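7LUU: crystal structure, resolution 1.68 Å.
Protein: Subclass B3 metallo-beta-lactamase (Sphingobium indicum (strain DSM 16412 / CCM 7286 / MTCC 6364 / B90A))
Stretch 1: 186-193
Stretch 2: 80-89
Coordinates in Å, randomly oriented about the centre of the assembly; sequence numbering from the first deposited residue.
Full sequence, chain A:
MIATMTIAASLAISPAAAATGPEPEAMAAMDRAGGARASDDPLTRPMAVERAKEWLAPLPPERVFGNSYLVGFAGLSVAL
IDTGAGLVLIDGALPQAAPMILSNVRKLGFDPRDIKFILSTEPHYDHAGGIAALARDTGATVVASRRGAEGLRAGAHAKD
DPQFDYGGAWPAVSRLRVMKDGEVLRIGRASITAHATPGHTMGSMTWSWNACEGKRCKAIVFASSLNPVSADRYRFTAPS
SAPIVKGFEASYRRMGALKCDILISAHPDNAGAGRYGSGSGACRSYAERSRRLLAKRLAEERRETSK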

ATOM      1  N   ARG A 186       9.761 -14.964  -3.752  1.00 19.21           N
ATOM      2  CA  ARG A 186       9.192 -16.310  -3.787  1.00 20.07           C
ATOM      3  C   ARG A 186       9.238 -16.858  -2.375  1.00 20.41           C
ATOM      4  O   ARG A 186      10.275 -16.800  -1.728  1.00 22.38           O
ATOM      5  CB  ARG A 186       9.937 -17.189  -4.778  1.00 24.26           C
ATOM      6  CG  ARG A 186       9.452 -16.822  -6.215  1.00 31.57           C
ATOM      7  CD  ARG A 186      10.027 -17.690  -7.265  1.00 37.03           C
ATOM      8  NE  ARG A 186      10.395 -16.894  -8.440  1.00 37.09           N
ATOM      9  CZ  ARG A 186       9.526 -16.591  -9.391  1.00 31.50           C
ATOM     10  NH1 ARG A 186       9.900 -15.872 -10.453  1.00 25.35           N
ATOM     11  NH2 ARG A 186       8.272 -17.001  -9.278  1.00 29.02           N
ATOM     12  N   ILE A 187       8.078 -17.284  -1.874  1.00 22.40           N
ATOM     13  CA  ILE A 187       7.993 -17.819  -0.517  1.00 20.91           C
ATOM     14  C   ILE A 187       6.898 -18.874  -0.498  1.00 22.36           C
ATOM     15  O   ILE A 187       5.795 -18.640  -1.020  1.00 24.16           O
ATOM     16  CB  ILE A 187       7.735 -16.701   0.490  1.00 20.71           C
ATOM     17  CG1 ILE A 187       7.250 -17.336   1.799  1.00 23.64           C
ATOM     18  CG2 ILE A 187       6.779 -15.661  -0.059  1.00 22.98           C
ATOM     19  CD1 ILE A 187       7.287 -16.330   2.976  1.00 27.34           C
ATOM     20  N   GLY A 188       7.245 -20.055  -0.008  1.00 25.06           N
ATOM     21  CA  GLY A 188       6.267 -21.131  -0.005  1.00 25.66           C
ATOM     22  C   GLY A 188       5.888 -21.397  -1.446  1.00 34.74           C
ATOM     23  O   GLY A 188       6.759 -21.517  -2.327  1.00 33.10           O
ATOM     24  N   ARG A 189       4.599 -21.510  -1.706  1.00 34.04           N
ATOM     25  CA  ARG A 189       4.200 -21.764  -3.078  1.00 38.13           C
ATOM     26  C   ARG A 189       3.837 -20.493  -3.806  1.00 32.96           C
ATOM     27  O   ARG A 189       3.456 -20.585  -4.985  1.00 35.53           O
ATOM     28  CB  ARG A 189       3.018 -22.748  -3.146  1.00 45.42           C
ATOM     29  CG  ARG A 189       1.767 -22.238  -2.489  1.00 47.20           C
ATOM     30  CD  ARG A 189       0.541 -23.080  -2.885  1.00 51.99           C
ATOM     31  NE  ARG A 189       0.701 -24.510  -2.631  1.00 51.33           N
ATOM     32  CZ  ARG A 189       0.747 -25.436  -3.591  1.00 60.77           C
ATOM     33  NH1 ARG A 189       0.888 -26.723  -3.280  1.00 58.73           N
ATOM     34  NH2 ARG A 189       0.656 -25.079  -4.869  1.00 59.58           N
ATOM     35  N   ALA A 190       3.977 -19.313  -3.156  1.00 28.01           N
ATOM     36  CA  ALA A 190       3.553 -18.019  -3.674  1.00 26.16           C
ATOM     37  C   ALA A 190       4.708 -17.285  -4.352  1.00 32.92           C
ATOM     38  O   ALA A 190       5.874 -17.509  -4.025  1.00 27.63           O
ATOM     39  CB  ALA A 190       3.011 -17.128  -2.562  1.00 27.68           C
ATOM     40  N   SER A 191       4.361 -16.446  -5.327  1.00 19.64           N
ATOM     41  CA  SER A 191       5.320 -15.648  -6.100  1.00 19.19           C
ATOM     42  C   SER A 191       4.727 -14.260  -6.173  1.00 19.22           C
ATOM     43  O   SER A 191       3.692 -14.064  -6.823  1.00 22.15           O
ATOM     44  CB  SER A 191       5.550 -16.176  -7.505  1.00 21.83           C
ATOM     45  OG  SER A 191       6.133 -17.464  -7.379  1.00 32.69           O
ATOM     46  N   ILE A 192       5.366 -13.289  -5.534  1.00 17.43           N
ATOM     47  CA  ILE A 192       4.802 -11.937  -5.491  1.00 16.56           C
ATOM     48  C   ILE A 192       5.708 -11.002  -6.288  1.00 17.94           C
ATOM     49  O   ILE A 192       6.889 -10.854  -5.963  1.00 17.75           O
ATOM     50  CB  ILE A 192       4.689 -11.466  -4.035  1.00 16.05           C
ATOM     51  CG1 ILE A 192       3.794 -12.492  -3.258  1.00 16.58           C
ATOM     52  CG2 ILE A 192       4.060 -10.070  -3.989  1.00 19.40           C
ATOM     53  CD1 ILE A 192       3.999 -12.391  -1.708  1.00 17.67           C
ATOM     54  N   THR A 193       5.157 -10.284  -7.250  1.00 16.10           N
ATOM     55  CA  THR A 193       5.995  -9.398  -8.049  1.00 16.01           C
ATOM     56  C   THR A 193       5.840  -7.957  -7.587  1.00 15.26           C
ATOM     57  O   THR A 193       4.726  -7.492  -7.343  1.00 15.15           O
ATOM     58  CB  THR A 193       5.674  -9.495  -9.542  1.00 16.52           C
ATOM     59  OG1 THR A 193       5.888 -10.853  -9.980  1.00 18.36           O
ATOM     60  CG2 THR A 193       6.562  -8.552 -10.343  1.00 16.90           C
TER
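Stretch 2, residues 80-89: LIDTGAGLVL

Two hairpins pack here through their turns and the inner sides of their strands, held by one backbone hydrogen bond at the turns and an apolar patch behind it. Stretch 1 runs as strand through Ile187, reverses in a type II' turn from Ile187 to Ala190, and returns as strand from Ala190; Ile187 N donates to Ala190 O at 3.1 Å and Ala190 N to Ile187 O at 2.9 Å. Stretch 2 does the same with a longer loop: strand 80-82, a loop over Thr83 to Gly86, and strand 87-89, with Ile81 N to Val88 O at 2.8 Å and Val88 N to Ile81 O at 2.9 Å. Both turn at the same end of the contact, and strand 190-193 runs roughly along 87-89 and roughly against 80-82.

Thr83 is the hub. Its O accepts the hydrogen bond from Arg189 N at 2.9 Å, nearly straight at 169°, while its CB lies 3.4 Å from Ile187 O and 4.0 Å from Ala190 CB. Its OG1 is spent on its own loop, donating to Gly86 O at 2.6 Å and accepting from Ala85 N at 3.1 Å.

The closest CA pair is Gly188 with Ala85, 4.3 Å apart, and Ala85 CB comes within 3.4 Å of Gly188 CA. A CB on Gly188 would sit 2.3 Å from Thr83 O and 2.9 Å from Ala85 N, so a CB has no room there in this backbone, and the positive phi of 61° by itself favours glycine.

Behind the turns, side chains take over. Ile192 CD1 reaches Ile81 CD1 at 3.9 Å and Val88 CG2 at 4.2 Å; Ile187 CG2 meets that same Val88 CG2 at 4.3 Å. The rule is local: glycine where a CB would strike Thr83 O and Ala85 N, branched aliphatics farther along the strands.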

ATOM      1  N   LEU A  80      -3.398 -10.169   3.681  1.00 12.65           N
ATOM      2  CA  LEU A  80      -2.667 -11.264   4.347  1.00 12.95           C
ATOM      3  C   LEU A  80      -2.641 -12.416   3.354  1.00 15.62           C
ATOM      4  O   LEU A  80      -3.684 -12.782   2.802  1.00 15.94           O
ATOM      5  CB  LEU A  80      -3.355 -11.695   5.663  1.00 15.35           C
ATOM      6  CG  LEU A  80      -2.653 -12.887   6.266  1.00 12.99           C
ATOM      7  CD1 LEU A  80      -1.376 -12.350   7.002  1.00 16.38           C
ATOM      8  CD2 LEU A  80      -3.655 -13.476   7.279  1.00 17.00           C
ATOM      9  N   ILE A  81      -1.445 -12.907   3.045  1.00 13.46           N
ATOM     10  CA  ILE A  81      -1.279 -14.040   2.119  1.00 15.35           C
ATOM     11  C   ILE A  81      -0.707 -15.203   2.893  1.00 16.89           C
ATOM     12  O   ILE A  81       0.361 -15.072   3.508  1.00 14.90           O
ATOM     13  CB  ILE A  81      -0.331 -13.685   0.950  1.00 15.88           C
ATOM     14  CG1 ILE A  81      -0.829 -12.415   0.247  1.00 19.09           C
ATOM     15  CG2 ILE A  81      -0.167 -14.904  -0.041  1.00 17.76           C
ATOM     16  CD1 ILE A  81       0.226 -11.878  -0.719  1.00 16.99           C
ATOM     17  N   ASP A  82      -1.384 -16.345   2.841  1.00 15.65           N
ATOM     18  CA  ASP A  82      -0.873 -17.578   3.426  1.00 20.14           C
ATOM     19  C   ASP A  82      -0.121 -18.351   2.341  1.00 21.07           C
ATOM     20  O   ASP A  82      -0.730 -18.981   1.475  1.00 23.11           O
ATOM     21  CB  ASP A  82      -2.016 -18.381   4.033  1.00 20.91           C
ATOM     22  CG  ASP A  82      -1.570 -19.734   4.527  1.00 27.20           C
ATOM     23  OD1 ASP A  82      -0.340 -19.955   4.531  1.00 24.14           O
ATOM     24  OD2 ASP A  82      -2.491 -20.590   4.806  1.00 30.62           O
ATOM     25  N   THR A  83       1.221 -18.379   2.425  1.00 19.34           N
ATOM     26  CA  THR A  83       2.010 -18.895   1.310  1.00 21.91           C
ATOM     27  C   THR A  83       2.285 -20.394   1.408  1.00 26.49           C
ATOM     28  O   THR A  83       2.819 -20.969   0.460  1.00 27.11           O
ATOM     29  CB  THR A  83       3.361 -18.193   1.240  1.00 24.16           C
ATOM     30  OG1 THR A  83       4.143 -18.679   2.354  1.00 22.64           O
ATOM     31  CG2 THR A  83       3.220 -16.632   1.414  1.00 17.11           C
ATOM     32  N   GLY A  84       1.964 -21.004   2.529  1.00 23.57           N
ATOM     33  CA  GLY A  84       2.324 -22.381   2.806  1.00 24.60           C
ATOM     34  C   GLY A  84       3.645 -22.522   3.533  1.00 29.72           C
ATOM     35  O   GLY A  84       3.918 -23.593   4.096  1.00 29.37           O
ATOM     36  N   ALA A  85       4.445 -21.459   3.572  1.00 25.47           N
ATOM     37  CA  ALA A  85       5.726 -21.389   4.276  1.00 26.73           C
ATOM     38  C   ALA A  85       5.847 -20.070   5.025  1.00 25.00           C
ATOM     39  O   ALA A  85       6.927 -19.495   5.176  1.00 25.69           O
ATOM     40  CB  ALA A  85       6.895 -21.535   3.324  1.00 30.45           C
ATOM     41  N   GLY A  86       4.736 -19.615   5.571  1.00 24.93           N
ATOM     42  CA  GLY A  86       4.709 -18.360   6.286  1.00 24.01           C
ATOM     43  C   GLY A  86       3.690 -17.427   5.673  1.00 19.78           C
ATOM     44  O   GLY A  86       3.157 -17.665   4.584  1.00 20.64           O
ATOM     45  N   LEU A  87       3.462 -16.340   6.384  1.00 16.05           N
ATOM     46  CA  LEU A  87       2.417 -15.384   5.996  1.00 18.25           C
ATOM     47  C   LEU A  87       3.082 -14.108   5.517  1.00 15.41           C
ATOM     48  O   LEU A  87       4.178 -13.739   5.972  1.00 16.04           O
ATOM     49  CB  LEU A  87       1.465 -15.075   7.164  1.00 16.82           C
ATOM     50  CG  LEU A  87       0.911 -16.353   7.857  1.00 18.46           C
ATOM     51  CD1 LEU A  87       0.151 -15.931   9.085  1.00 18.92           C
ATOM     52  CD2 LEU A  87      -0.043 -17.122   6.930  1.00 21.85           C
ATOM     53  N   VAL A  88       2.380 -13.401   4.637  1.00 13.73           N
ATOM     54  CA  VAL A  88       2.846 -12.079   4.175  1.00 14.30           C
ATOM     55  C   VAL A  88       1.726 -11.069   4.410  1.00 16.49           C
ATOM     56  O   VAL A  88       0.581 -11.308   3.998  1.00 15.76           O
ATOM     57  CB  VAL A  88       3.152 -12.127   2.657  1.00 13.40           C
ATOM     58  CG1 VAL A  88       3.544 -10.787   2.181  1.00 11.35           C
ATOM     59  CG2 VAL A  88       4.302 -13.106   2.375  1.00 14.01           C
ATOM     60  N   LEU A  89       2.042  -9.942   5.030  1.00 12.58           N
ATOM     61  CA  LEU A  89       1.092  -8.824   5.150  1.00 13.70           C
ATOM     62  C   LEU A  89       1.446  -7.779   4.120  1.00 12.26           C
ATOM     63  O   LEU A  89       2.627  -7.611   3.817  1.00 14.45           O
ATOM     64  CB  LEU A  89       1.282  -8.244   6.552  1.00 15.85           C
ATOM     65  CG  LEU A  89       0.197  -7.748   7.449  1.00 30.31           C
ATOM     66  CD1 LEU A  89      -1.065  -8.581   7.587  1.00 16.80           C
ATOM     67  CD2 LEU A  89       0.857  -7.679   8.847  1.00 20.44           C
TER